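Local atomic coordinates of probable endonuclease 4 (Thermotoga maritima, PDB entry 4HNO), a protein that probably incises damaged DNA during base excision repair, hydrolysing phosphodiester bonds at apurinic or apyrimidinic sites with a cluster of metal ions. Residues M11-S14 with R19-Q22; D23-G28 with H62-E67; F32-H37 with R102-R107; K96-C101 with R107-H112. All coordinates share one frame; numbering follows the deposited sequence.

Contact 1: residues M11-S14 with R19-Q22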
loop_
_atom_site.group_PDB
_atom_site.type_symbol
_atom_site.label_atom_id
_atom_site.label_comp_id
_atom_site.label_asym_id
_atom_site.label_seq_id
_atom_site.Cartn_x
_atom_site.Cartn_y
_atom_site.Cartn_z
ATOM N N MET A 11 -1.192 -11.215 -0.309
ATOM C CA MET A 11 -1.512 -12.619 -0.115
ATOM C C MET A 11 -2.988 -12.871 -0.295
ATOM O O MET A 11 -3.812 -12.068 0.138
ATOM C CB MET A 11 -1.142 -13.050 1.308
ATOM C CG MET A 11 0.297 -12.778 1.700
ATOM S SD MET A 11 1.536 -13.595 0.684
ATOM C CE MET A 11 1.307 -15.301 1.257
ATOM N N PRO A 12 -3.353 -14.027 -0.850
ATOM C CA PRO A 12 -4.766 -14.355 -1.008
ATOM C C PRO A 12 -5.428 -14.720 0.318
ATOM O O PRO A 12 -4.832 -15.350 1.196
ATOM C CB PRO A 12 -4.737 -15.558 -1.941
ATOM C CG PRO A 12 -3.406 -16.167 -1.715
ATOM C CD PRO A 12 -2.475 -15.048 -1.437
ATOM N N ILE A 13 -6.687 -14.336 0.448
ATOM C CA ILE A 13 -7.468 -14.629 1.645
ATOM C C ILE A 13 -8.565 -15.667 1.414
ATOM O O ILE A 13 -9.303 -15.984 2.338
ATOM C CB ILE A 13 -8.121 -13.349 2.235
ATOM C CG1 ILE A 13 -9.061 -12.705 1.222
ATOM C CG2 ILE A 13 -7.048 -12.384 2.713
ATOM C CD1 ILE A 13 -9.926 -11.612 1.806
ATOM N N SER A 14 -8.685 -16.184 0.200
ATOM C CA SER A 14 -9.843 -17.005 -0.156
ATOM C C SER A 14 -9.950 -18.296 0.659
ATOM O O SER A 14 -11.044 -18.817 0.831
ATOM C CB SER A 14 -9.839 -17.321 -1.655
ATOM O OG SER A 14 -8.699 -18.079 -2.013
ATOM N N ARG A 19 -4.767 -18.560 7.135
ATOM C CA ARG A 19 -3.726 -19.204 6.347
ATOM C C ARG A 19 -2.577 -18.257 6.007
ATOM O O ARG A 19 -1.489 -18.699 5.637
ATOM C CB ARG A 19 -4.337 -19.795 5.074
ATOM C CG ARG A 19 -5.457 -20.804 5.329
ATOM C CD ARG A 19 -4.928 -22.095 5.933
ATOM N NE ARG A 19 -5.985 -23.087 6.123
ATOM C CZ ARG A 19 -6.396 -23.935 5.184
ATOM N NH1 ARG A 19 -5.845 -23.917 3.978
ATOM N NH2 ARG A 19 -7.364 -24.801 5.452
ATOM N N VAL A 20 -2.825 -16.953 6.116
ATOM C CA VAL A 20 -1.895 -15.957 5.627
ATOM C C VAL A 20 -0.542 -15.968 6.348
ATOM O O VAL A 20 0.485 -15.888 5.688
ATOM C CB VAL A 20 -2.560 -14.564 5.573
ATOM C CG1 VAL A 20 -1.528 -13.498 5.208
ATOM C CG2 VAL A 20 -3.701 -14.578 4.562
ATOM N N PRO A 21 -0.508 -16.118 7.684
ATOM C CA PRO A 21 0.810 -16.135 8.328
ATOM C C PRO A 21 1.700 -17.292 7.854
ATOM O O PRO A 21 2.868 -17.077 7.535
ATOM C CB PRO A 21 0.461 -16.199 9.822
ATOM C CG PRO A 21 -0.871 -15.473 9.885
ATOM C CD PRO A 21 -1.592 -15.971 8.668
ATOM N N GLN A 22 1.156 -18.502 7.795
ATOM C CA GLN A 22 1.939 -19.636 7.299
ATOM C C GLN A 22 2.330 -19.450 5.835
ATOM O O GLN A 22 3.445 -19.765 5.437
ATOM C CB GLN A 22 1.152 -20.937 7.449
ATOM C CG GLN A 22 1.865 -22.158 6.893
ATOM C CD GLN A 22 3.019 -22.604 7.760
ATOM O OE1 GLN A 22 2.811 -23.270 8.762
ATOM N NE2 GLN A 22 4.232 -22.223 7.390
#

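Contact 2: residues D23-G28 with H62-E67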
loop_
_atom_site.group_PDB
_atom_site.type_symbol
_atom_site.label_atom_id
_atom_site.label_comp_id
_atom_site.label_asym_id
_atom_site.label_seq_id
_atom_site.Cartn_x
_atom_site.Cartn_y
_atom_site.Cartn_z
ATOM N N ASP A 23 1.399 -18.961 5.024
ATOM C CA ASP A 23 1.700 -18.759 3.615
ATOM C C ASP A 23 2.831 -17.732 3.454
ATOM O O ASP A 23 3.695 -17.885 2.588
ATOM C CB ASP A 23 0.469 -18.278 2.852
ATOM C CG ASP A 23 -0.632 -19.313 2.734
ATOM O OD1 ASP A 23 -0.385 -20.508 2.953
ATOM O OD2 ASP A 23 -1.771 -18.911 2.402
ATOM N N THR A 24 2.835 -16.703 4.293
ATOM C CA THR A 24 3.869 -15.682 4.287
ATOM C C THR A 24 5.222 -16.296 4.608
ATOM O O THR A 24 6.209 -16.095 3.889
ATOM C CB THR A 24 3.502 -14.578 5.289
ATOM O OG1 THR A 24 2.362 -13.865 4.805
ATOM C CG2 THR A 24 4.612 -13.611 5.504
ATOM N N VAL A 25 5.276 -17.068 5.685
ATOM C CA VAL A 25 6.521 -17.718 6.051
ATOM C C VAL A 25 6.989 -18.635 4.913
ATOM O O VAL A 25 8.182 -18.698 4.587
ATOM C CB VAL A 25 6.333 -18.508 7.364
ATOM C CG1 VAL A 25 7.501 -19.438 7.638
ATOM C CG2 VAL A 25 6.130 -17.547 8.511
ATOM N N ASN A 26 6.046 -19.339 4.290
ATOM C CA ASN A 26 6.379 -20.291 3.229
ATOM C C ASN A 26 6.959 -19.655 1.981
ATOM O O ASN A 26 7.684 -20.317 1.255
ATOM C CB ASN A 26 5.169 -21.148 2.842
ATOM C CG ASN A 26 4.848 -22.206 3.879
ATOM O OD1 ASN A 26 5.654 -22.489 4.768
ATOM N ND2 ASN A 26 3.670 -22.811 3.761
ATOM N N ILE A 27 6.642 -18.393 1.720
ATOM C CA ILE A 27 7.271 -17.705 0.589
ATOM C C ILE A 27 8.546 -16.968 0.980
ATOM O O ILE A 27 9.154 -16.327 0.128
ATOM C CB ILE A 27 6.316 -16.749 -0.169
ATOM C CG1 ILE A 27 5.921 -15.519 0.654
ATOM C CG2 ILE A 27 5.112 -17.517 -0.686
ATOM C CD1 ILE A 27 5.230 -14.438 -0.178
ATOM N N GLY A 28 8.958 -17.068 2.245
ATOM C CA GLY A 28 10.165 -16.406 2.707
ATOM C C GLY A 28 9.943 -14.999 3.224
ATOM O O GLY A 28 10.888 -14.221 3.328
ATOM N N HIS A 62 3.466 -17.810 14.213
ATOM C CA HIS A 62 4.491 -17.538 13.218
ATOM C C HIS A 62 5.297 -16.294 13.515
ATOM O O HIS A 62 6.181 -15.938 12.743
ATOM C CB HIS A 62 3.870 -17.512 11.832
ATOM C CG HIS A 62 3.485 -18.879 11.386
ATOM N ND1 HIS A 62 4.424 -19.826 11.033
ATOM C CD2 HIS A 62 2.282 -19.493 11.327
ATOM C CE1 HIS A 62 3.808 -20.955 10.735
ATOM N NE2 HIS A 62 2.510 -20.783 10.910
ATOM N N GLY A 63 5.024 -15.642 14.637
ATOM C CA GLY A 63 5.841 -14.540 15.084
ATOM C C GLY A 63 5.802 -13.333 14.171
ATOM O O GLY A 63 6.770 -12.590 14.107
ATOM N N ILE A 64 4.687 -13.119 13.479
ATOM C CA ILE A 64 4.611 -11.987 12.566
ATOM C C ILE A 64 4.458 -10.685 13.341
ATOM O O ILE A 64 3.578 -10.555 14.169
ATOM C CB ILE A 64 3.423 -12.122 11.608
ATOM C CG1 ILE A 64 3.429 -13.470 10.898
ATOM C CG2 ILE A 64 3.411 -10.976 10.611
ATOM C CD1 ILE A 64 4.609 -13.704 10.043
ATOM N N ASP A 65 5.302 -9.715 13.029
ATOM C CA ASP A 65 5.249 -8.401 13.635
ATOM C C ASP A 65 3.995 -7.678 13.114
ATOM O O ASP A 65 3.811 -7.535 11.903
ATOM C CB ASP A 65 6.529 -7.664 13.227
ATOM C CG ASP A 65 6.737 -6.331 13.928
ATOM O OD1 ASP A 65 7.909 -5.901 14.016
ATOM O OD2 ASP A 65 5.764 -5.667 14.328
ATOM N N TRP A 66 3.137 -7.242 14.024
ATOM C CA TRP A 66 1.913 -6.549 13.628
ATOM C C TRP A 66 2.168 -5.212 12.916
ATOM O O TRP A 66 1.276 -4.692 12.269
ATOM C CB TRP A 66 1.019 -6.353 14.840
ATOM C CG TRP A 66 0.391 -7.633 15.299
ATOM C CD1 TRP A 66 0.875 -8.509 16.224
ATOM C CD2 TRP A 66 -0.840 -8.189 14.838
ATOM N NE1 TRP A 66 0.025 -9.577 16.364
ATOM C CE2 TRP A 66 -1.050 -9.391 15.541
ATOM C CE3 TRP A 66 -1.806 -7.770 13.922
ATOM C CZ2 TRP A 66 -2.175 -10.180 15.345
ATOM C CZ3 TRP A 66 -2.924 -8.556 13.730
ATOM C CH2 TRP A 66 -3.107 -9.735 14.452
ATOM N N GLU A 67 3.383 -4.666 13.003
ATOM C CA GLU A 67 3.714 -3.472 12.219
ATOM C C GLU A 67 4.007 -3.790 10.770
ATOM O O GLU A 67 4.232 -2.891 9.986
ATOM C CB GLU A 67 4.906 -2.744 12.818
ATOM C CG GLU A 67 4.558 -2.010 14.075
ATOM C CD GLU A 67 3.509 -0.953 13.838
ATOM O OE1 GLU A 67 3.744 -0.061 12.988
ATOM O OE2 GLU A 67 2.435 -1.039 14.471
#

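Contact 3: residues F32-H37 with R102-R107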
loop_
_atom_site.group_PDB
_atom_site.type_symbol
_atom_site.label_atom_id
_atom_site.label_comp_id
_atom_site.label_asym_id
_atom_site.label_seq_id
_atom_site.Cartn_x
_atom_site.Cartn_y
_atom_site.Cartn_z
ATOM N N PHE A 32 3.070 -8.872 5.218
ATOM C CA PHE A 32 2.089 -9.171 4.185
ATOM C C PHE A 32 1.072 -8.064 4.054
ATOM O O PHE A 32 0.895 -7.252 4.976
ATOM C CB PHE A 32 1.344 -10.506 4.438
ATOM C CG PHE A 32 0.565 -10.571 5.734
ATOM C CD1 PHE A 32 -0.681 -9.995 5.841
ATOM C CD2 PHE A 32 1.066 -11.271 6.813
ATOM C CE1 PHE A 32 -1.402 -10.097 7.020
ATOM C CE2 PHE A 32 0.353 -11.373 7.986
ATOM C CZ PHE A 32 -0.880 -10.796 8.088
ATOM N N GLN A 33 0.395 -8.077 2.911
ATOM C CA GLN A 33 -0.806 -7.281 2.687
ATOM C C GLN A 33 -1.922 -8.222 2.260
ATOM O O GLN A 33 -1.670 -9.196 1.561
ATOM C CB GLN A 33 -0.542 -6.219 1.618
ATOM C CG GLN A 33 -1.744 -5.347 1.280
ATOM C CD GLN A 33 -1.336 -4.284 0.289
ATOM O OE1 GLN A 33 -1.039 -3.153 0.659
ATOM N NE2 GLN A 33 -1.301 -4.677 -0.970
ATOM N N ILE A 34 -3.139 -7.908 2.685
ATOM C CA ILE A 34 -4.328 -8.667 2.313
ATOM C C ILE A 34 -5.454 -7.707 2.004
ATOM O O ILE A 34 -5.506 -6.597 2.514
ATOM C CB ILE A 34 -4.779 -9.612 3.446
ATOM C CG1 ILE A 34 -4.803 -8.902 4.800
ATOM C CG2 ILE A 34 -3.849 -10.819 3.520
ATOM C CD1 ILE A 34 -5.596 -9.639 5.896
ATOM N N PHE A 35 -6.416 -8.151 1.201
ATOM C CA PHE A 35 -7.712 -7.475 1.150
ATOM C C PHE A 35 -8.495 -7.816 2.434
ATOM O O PHE A 35 -8.246 -8.828 3.063
ATOM C CB PHE A 35 -8.505 -7.879 -0.092
ATOM C CG PHE A 35 -7.957 -7.307 -1.383
ATOM C CD1 PHE A 35 -7.597 -8.142 -2.415
ATOM C CD2 PHE A 35 -7.843 -5.939 -1.576
ATOM C CE1 PHE A 35 -7.120 -7.611 -3.617
ATOM C CE2 PHE A 35 -7.356 -5.415 -2.755
ATOM C CZ PHE A 35 -6.994 -6.248 -3.776
ATOM N N PRO A 36 -9.473 -6.992 2.797
ATOM C CA PRO A 36 -10.247 -7.247 4.023
ATOM C C PRO A 36 -11.482 -8.103 3.782
ATOM O O PRO A 36 -12.158 -8.458 4.730
ATOM C CB PRO A 36 -10.628 -5.833 4.499
ATOM C CG PRO A 36 -10.361 -4.929 3.343
ATOM C CD PRO A 36 -9.757 -5.665 2.235
ATOM N N HIS A 37 -11.780 -8.399 2.527
ATOM C CA HIS A 37 -12.992 -9.083 2.129
ATOM C C HIS A 37 -12.850 -9.387 0.647
ATOM O O HIS A 37 -11.917 -8.918 -0.009
ATOM C CB HIS A 37 -14.219 -8.179 2.367
ATOM C CG HIS A 37 -14.110 -6.845 1.703
ATOM N ND1 HIS A 37 -14.242 -6.662 0.346
ATOM C CD2 HIS A 37 -13.839 -5.630 2.225
ATOM C CE1 HIS A 37 -14.043 -5.384 0.069
ATOM N NE2 HIS A 37 -13.788 -4.736 1.189
ATOM N N ARG A 102 -9.946 -3.749 12.505
ATOM C CA ARG A 102 -9.962 -3.685 13.960
ATOM C C ARG A 102 -10.272 -5.067 14.544
ATOM O O ARG A 102 -9.670 -5.459 15.532
ATOM C CB ARG A 102 -10.978 -2.611 14.392
ATOM C CG ARG A 102 -11.117 -2.324 15.866
ATOM C CD ARG A 102 -10.042 -1.436 16.511
ATOM N NE ARG A 102 -8.780 -2.144 16.632
ATOM C CZ ARG A 102 -8.511 -3.017 17.595
ATOM N NH1 ARG A 102 -7.324 -3.611 17.600
ATOM N NH2 ARG A 102 -9.392 -3.312 18.558
ATOM N N LYS A 103 -11.189 -5.822 13.945
ATOM C CA LYS A 103 -11.537 -7.143 14.457
ATOM C C LYS A 103 -10.377 -8.133 14.309
ATOM O O LYS A 103 -10.159 -8.966 15.186
ATOM C CB LYS A 103 -12.808 -7.656 13.792
ATOM C CG LYS A 103 -13.322 -8.917 14.457
ATOM C CD LYS A 103 -14.710 -9.310 14.033
ATOM C CE LYS A 103 -15.142 -10.572 14.784
ATOM N NZ LYS A 103 -16.521 -10.979 14.470
ATOM N N LEU A 104 -9.654 -8.044 13.193
ATOM C CA LEU A 104 -8.487 -8.884 12.958
ATOM C C LEU A 104 -7.251 -8.468 13.758
ATOM O O LEU A 104 -6.331 -9.270 13.900
ATOM C CB LEU A 104 -8.123 -8.886 11.471
ATOM C CG LEU A 104 -9.130 -9.534 10.535
ATOM C CD1 LEU A 104 -8.700 -9.329 9.089
ATOM C CD2 LEU A 104 -9.326 -11.017 10.835
ATOM N N GLY A 105 -7.222 -7.224 14.220
ATOM C CA GLY A 105 -6.053 -6.648 14.837
ATOM C C GLY A 105 -5.117 -5.916 13.864
ATOM O O GLY A 105 -4.084 -5.414 14.275
ATOM N N ILE A 106 -5.476 -5.863 12.598
ATOM C CA ILE A 106 -4.655 -5.180 11.605
ATOM C C ILE A 106 -4.694 -3.675 11.881
ATOM O O ILE A 106 -5.750 -3.085 12.119
ATOM C CB ILE A 106 -5.155 -5.523 10.183
ATOM C CG1 ILE A 106 -4.937 -6.998 9.851
ATOM C CG2 ILE A 106 -4.536 -4.622 9.141
ATOM C CD1 ILE A 106 -3.526 -7.361 9.539
ATOM N N ARG A 107 -3.516 -3.078 11.802
ATOM C CA ARG A 107 -3.305 -1.718 12.237
ATOM C C ARG A 107 -3.416 -0.667 11.122
ATOM O O ARG A 107 -3.518 0.518 11.403
ATOM C CB ARG A 107 -1.924 -1.643 12.884
ATOM C CG ARG A 107 -1.841 -2.472 14.143
ATOM C CD ARG A 107 -0.465 -2.425 14.768
ATOM N NE ARG A 107 -0.457 -3.269 15.964
ATOM C CZ ARG A 107 0.621 -3.539 16.680
ATOM N NH1 ARG A 107 1.795 -3.043 16.328
ATOM N NH2 ARG A 107 0.532 -4.326 17.740
#

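Contact 4: residues K96-C101 with R107-H112. With ZN (zinc ion), chain B.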
loop_
_atom_site.group_PDB
_atom_site.type_symbol
_atom_site.label_atom_id
_atom_site.label_comp_id
_atom_site.label_asym_id
_atom_site.label_seq_id
_atom_site.Cartn_x
_atom_site.Cartn_y
_atom_site.Cartn_z
ATOM N N LYS A 96 -16.616 0.044 7.231
ATOM C CA LYS A 96 -16.645 -1.398 7.436
ATOM C C LYS A 96 -15.246 -2.015 7.301
ATOM O O LYS A 96 -14.869 -2.857 8.098
ATOM C CB LYS A 96 -17.644 -2.039 6.467
ATOM C CG LYS A 96 -17.560 -3.549 6.361
ATOM C CD LYS A 96 -17.682 -4.356 7.644
ATOM C CE LYS A 96 -18.989 -4.194 8.379
ATOM N NZ LYS A 96 -20.137 -4.609 7.536
ATOM N N GLU A 97 -14.469 -1.572 6.309
ATOM C CA GLU A 97 -13.114 -2.104 6.190
ATOM C C GLU A 97 -12.270 -1.771 7.413
ATOM O O GLU A 97 -11.485 -2.611 7.851
ATOM C CB GLU A 97 -12.458 -1.573 4.919
ATOM C CG GLU A 97 -13.073 -2.114 3.654
ATOM C CD GLU A 97 -12.328 -1.604 2.395
ATOM O OE1 GLU A 97 -12.462 -2.229 1.336
ATOM O OE2 GLU A 97 -11.632 -0.564 2.519
ATOM N N VAL A 98 -12.416 -0.573 7.958
ATOM C CA VAL A 98 -11.725 -0.246 9.205
ATOM C C VAL A 98 -12.137 -1.204 10.312
ATOM O O VAL A 98 -11.302 -1.681 11.075
ATOM C CB VAL A 98 -11.970 1.227 9.597
ATOM C CG1 VAL A 98 -11.525 1.485 11.033
ATOM C CG2 VAL A 98 -11.254 2.155 8.625
ATOM N N GLU A 99 -13.433 -1.498 10.407
ATOM C CA GLU A 99 -13.893 -2.400 11.428
ATOM C C GLU A 99 -13.424 -3.836 11.206
ATOM O O GLU A 99 -13.172 -4.550 12.185
ATOM C CB GLU A 99 -15.388 -2.253 11.595
ATOM C CG GLU A 99 -15.735 -0.840 12.195
ATOM C CD GLU A 99 -15.079 -0.577 13.592
ATOM O OE1 GLU A 99 -15.265 -1.419 14.500
ATOM O OE2 GLU A 99 -14.377 0.433 13.790
ATOM N N ILE A 100 -13.284 -4.270 9.960
ATOM C CA ILE A 100 -12.683 -5.559 9.683
ATOM C C ILE A 100 -11.244 -5.581 10.194
ATOM O O ILE A 100 -10.821 -6.528 10.867
ATOM C CB ILE A 100 -12.732 -5.887 8.168
ATOM C CG1 ILE A 100 -14.169 -6.144 7.718
ATOM C CG2 ILE A 100 -11.830 -7.062 7.852
ATOM C CD1 ILE A 100 -14.393 -6.085 6.225
ATOM N N CYS A 101 -10.478 -4.542 9.848
ATOM C CA CYS A 101 -9.115 -4.460 10.348
ATOM C C CYS A 101 -9.088 -4.534 11.862
ATOM O O CYS A 101 -8.301 -5.270 12.445
ATOM C CB CYS A 101 -8.451 -3.160 9.891
ATOM S SG CYS A 101 -8.085 -3.065 8.137
ATOM N N ARG A 107 -3.516 -3.078 11.802
ATOM C CA ARG A 107 -3.305 -1.718 12.237
ATOM C C ARG A 107 -3.416 -0.667 11.122
ATOM O O ARG A 107 -3.518 0.518 11.403
ATOM C CB ARG A 107 -1.924 -1.643 12.884
ATOM C CG ARG A 107 -1.841 -2.472 14.143
ATOM C CD ARG A 107 -0.465 -2.425 14.768
ATOM N NE ARG A 107 -0.457 -3.269 15.964
ATOM C CZ ARG A 107 0.621 -3.539 16.680
ATOM N NH1 ARG A 107 1.795 -3.043 16.328
ATOM N NH2 ARG A 107 0.532 -4.326 17.740
ATOM N N TYR A 108 -3.366 -1.128 9.881
ATOM C CA TYR A 108 -3.197 -0.248 8.718
ATOM C C TYR A 108 -4.140 -0.679 7.601
ATOM O O TYR A 108 -4.208 -1.858 7.255
ATOM C CB TYR A 108 -1.781 -0.356 8.176
ATOM C CG TYR A 108 -0.732 0.111 9.125
ATOM C CD1 TYR A 108 0.176 -0.752 9.690
ATOM C CD2 TYR A 108 -0.663 1.452 9.446
ATOM C CE1 TYR A 108 1.133 -0.284 10.586
ATOM C CE2 TYR A 108 0.271 1.924 10.333
ATOM C CZ TYR A 108 1.172 1.058 10.901
ATOM O OH TYR A 108 2.091 1.578 11.790
ATOM N N LEU A 109 -4.779 0.316 6.994
ATOM C CA LEU A 109 -5.664 0.118 5.850
ATOM C C LEU A 109 -5.216 1.077 4.757
ATOM O O LEU A 109 -5.320 2.298 4.910
ATOM C CB LEU A 109 -7.121 0.394 6.248
ATOM C CG LEU A 109 -8.145 0.261 5.119
ATOM C CD1 LEU A 109 -8.168 -1.128 4.512
ATOM C CD2 LEU A 109 -9.515 0.620 5.645
ATOM N N ASN A 110 -4.707 0.519 3.675
ATOM C CA ASN A 110 -4.117 1.268 2.572
ATOM C C ASN A 110 -5.147 1.537 1.493
ATOM O O ASN A 110 -5.763 0.594 0.983
ATOM C CB ASN A 110 -2.968 0.432 2.012
ATOM C CG ASN A 110 -2.307 1.073 0.816
ATOM O OD1 ASN A 110 -1.336 1.798 0.953
ATOM N ND2 ASN A 110 -2.838 0.811 -0.348
ATOM N N ILE A 111 -5.289 2.804 1.107
ATOM C CA ILE A 111 -6.233 3.204 0.078
ATOM C C ILE A 111 -5.531 3.992 -1.026
ATOM O O ILE A 111 -4.574 4.702 -0.805
ATOM C CB ILE A 111 -7.395 4.069 0.675
ATOM C CG1 ILE A 111 -6.947 5.492 1.052
ATOM C CG2 ILE A 111 -8.053 3.408 1.864
ATOM C CD1 ILE A 111 -8.110 6.465 1.280
ATOM N N HIS A 112 -6.087 3.900 -2.217
ATOM C CA HIS A 112 -5.809 4.872 -3.270
ATOM C C HIS A 112 -6.735 6.072 -3.007
ATOM O O HIS A 112 -7.924 5.887 -2.765
ATOM C CB HIS A 112 -6.111 4.291 -4.638
ATOM C CG HIS A 112 -5.266 3.110 -4.977
ATOM N ND1 HIS A 112 -5.189 2.576 -6.233
ATOM C CD2 HIS A 112 -4.402 2.395 -4.227
ATOM C CE1 HIS A 112 -4.361 1.543 -6.223
ATOM N NE2 HIS A 112 -3.904 1.377 -5.001
HETATM ZN ZN ZN B . -2.760 0.008 -4.131
HETATM O O HOH W 1 -1.473 -1.027 -5.108
#

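Contact 1: residues M11-S14 with R19-Q22
The flat group that matters between Met11-Ser14 and Arg19-Gln22 is the peptide joining Pro12 to Ile13, and Val20 meets it at its oxygen: Val20 CG2 lies 3.6 Å from Pro12 O. A second flat group, the Phe32 ring, takes the other methyl of Val20, CG1, which sits over one face near the ring centre. No hydrogen bond crosses between the two segments; the contact is van der Waals packing round Val20, with Met11 and Ile13 as its apolar partners. Its two branches divide the work. With CG1 opposite the backbone N (chi1 174°), that methyl is delivered to the methionine, 3.9 Å from Met11 CB and almost as near to Met11 CG. CG2, beside the backbone N, packs against the proline carbonyl oxygen and more loosely against Ile13, whose CG2 branch is 4.4 Å from Val20 CG2 while its longer branch runs off elsewhere. Met11 bends at both chi2 and chi3, and the two side chains cross obliquely; beyond CG its chain folds past the valine toward Asp23, Thr24 and Ile27. The Met11-Ser14 segment belongs to the first strand-to-helix loop of the TIM barrel. It leaves strand 7-10 and turns back over the start of helix 20-26, with strand 31-34 supplying Phe32 and Ile34 as the floor and Asn268 of helix 268-284 touching Met11 and Pro12.

Contact 2: residues D23-G28 with H62-E67
Val25 and His62 provide the main van der Waals contact between Asp23-Gly28 and His62-Glu67. One methyl of the valine does the touching: CG2 approaches the imidazole obliquely, 3.8 Å from His62 ND1, and stands 4.0 Å from His62 CB. It owes this position to chi1 of Val25 (168°), which sets CG1 opposite the backbone N and swings CG2 in beside that N. The same methyl also reaches Ile64, though loosely, with 4.4 Å between Val25 CG2 and Ile64 CD1. A single branch thus bridges the ring and the isoleucine, and Ile64 also packs against Met59 of helix 49-61.

Asp23-Gly28 ends helix 20-26 of the TIM barrel, and His62-Glu67 follows helix 49-61; each leads toward the next strand, 31-34 and 69-72 respectively. The contact therefore joins two helix-to-strand turns, away from the metal site. Each helix finishes in a Schellman motif, at Gly28 and at Gly63, where the backbone reaches positive phi.

No hydrogen bond crosses between the segments, but each is tied internally. At the end of helix 20-26, Gly28 N donates to Val25 O over 3.0 Å and Ile27 N to Asp23 O over 3.1 Å. In the other segment Asp65 forms an Asx turn: Glu67 N donates to Asp65 OD2 at 2.9 Å, with an N-H...O angle of 162°, and arrives from above the carboxylate plane. Within this turn lies Trp66, whose side chain rests on Lys56 and Met59.

Contact 3: residues F32-H37 with R102-R107
Leu104 and Ile106 are the two residues of Arg102-Arg107 that meet strand 31-34, through Ile34 and Phe32 respectively. The segment starts on the last turn of helix 84-104, where Lys103 faces outward and its NZ makes a salt bridge to Asp49 and a hydrogen bond to Pro47 O. Leu104 turns inward. Its chain runs straight through chi2 (174°), carrying CD1 out to Ile34, where Leu104 CD1 and Ile34 CD1 come within 4.5 Å, end methyl against end methyl. Phe55 of helix 49-61 also packs on this leucine.

Gly105 then breaks the helix with a positive phi (91°), and a weak bond of 3.3 Å from Gly105 N to Arg102 O marks the final turn. The chain is thereby redirected so that Ile106 again points toward the strand. In one of the two conformers modelled for it, Ile106 CD1 lies 4.3 Å from Phe32 CE1 and approaches the phenyl ring obliquely. Between the partners runs strand 69-72, which contributes Ala69, touching both Phe32 and Ile106, and Cys71, touching Ile34. Arg107 closes the segment, its NH1 in a salt bridge with Glu67 OE2 and its side chain against Trp66.

This is the layer between strands and helices of a TIM barrel. Phe32 and Ile34 point out of the barrel into that layer, whereas Gln33 between them points inward, where its amide hydrogen-bonds His218 (through OE1) and Glu263 (through NE2), two ligands of the metal cluster.

Contact 4: residues K96-C101 with R107-H112
Leu109 sinks into the inner face of helix 84-104 among Glu97, Val98 and Cys101, in the returning half of a beta-alpha-beta unit formed by strand 69-72, helix 84-104 and strand 108-115. The short segments 96-101 and 108-111 run roughly antiparallel, at 146°, as expected where a TIM-barrel helix lies over the strand that follows it. Beginning at the backbone, Leu109 CB is 4.1 Å from Cys101 SG. Because CG continues opposite the backbone N (chi1 178°), both methyls are thrust up to the helix. Leu109 CD1 stays beside the sulfur and also comes within 4.0 Å of Glu97 OE2. Leu109 CD2 meets Glu97 CB at 3.7 Å and Val98 CG2 at 3.8 Å; the leucine side chain crosses theirs at about a right angle.

The buried carboxylate of Glu97 finds its polar partners away from the leucine: OE2 is hydrogen-bonded to Ser73 OG, and OE1 to His37 NE2 and Gly74 N. Three hydrogen bonds fix its orientation and would probably favour the charged form.

Farther along, the strand leads to the metal site. Asn110 points inward and its ND2 is hydrogen-bonded to Glu147 OE2, a zinc ligand, so it acts as a second-shell residue. His112 binds the zinc ion through NE2 at 2.0 Å, alongside His72 and Glu147, and a water completes the four ligands, its oxygen 1.9 Å from the zinc ion.

In the fold
The four contacts follow the first strands and helices of the barrel. Contacts 1 and 2 share helix 20-26, and Met11 CE lies 3.5 Å from Asp23 CB. Contact 1 joins contact 3 through a probable hydrogen bond from Met11 N to Gln33 O (2.8 Å). Contacts 3 and 4, with centres about 7 Å apart, share Arg107 and helix 84-104. Glu67 of contact 2 reaches both: its OE2 forms a salt bridge with Arg107 NH1 (2.8 Å), and its OE1 lies 2.6 Å from Tyr108 OH, a probable hydrogen bond. Contact 4 alone holds a metal ligand; the side chain of Ile34 in contact 3 is about 12 Å from a zinc ion.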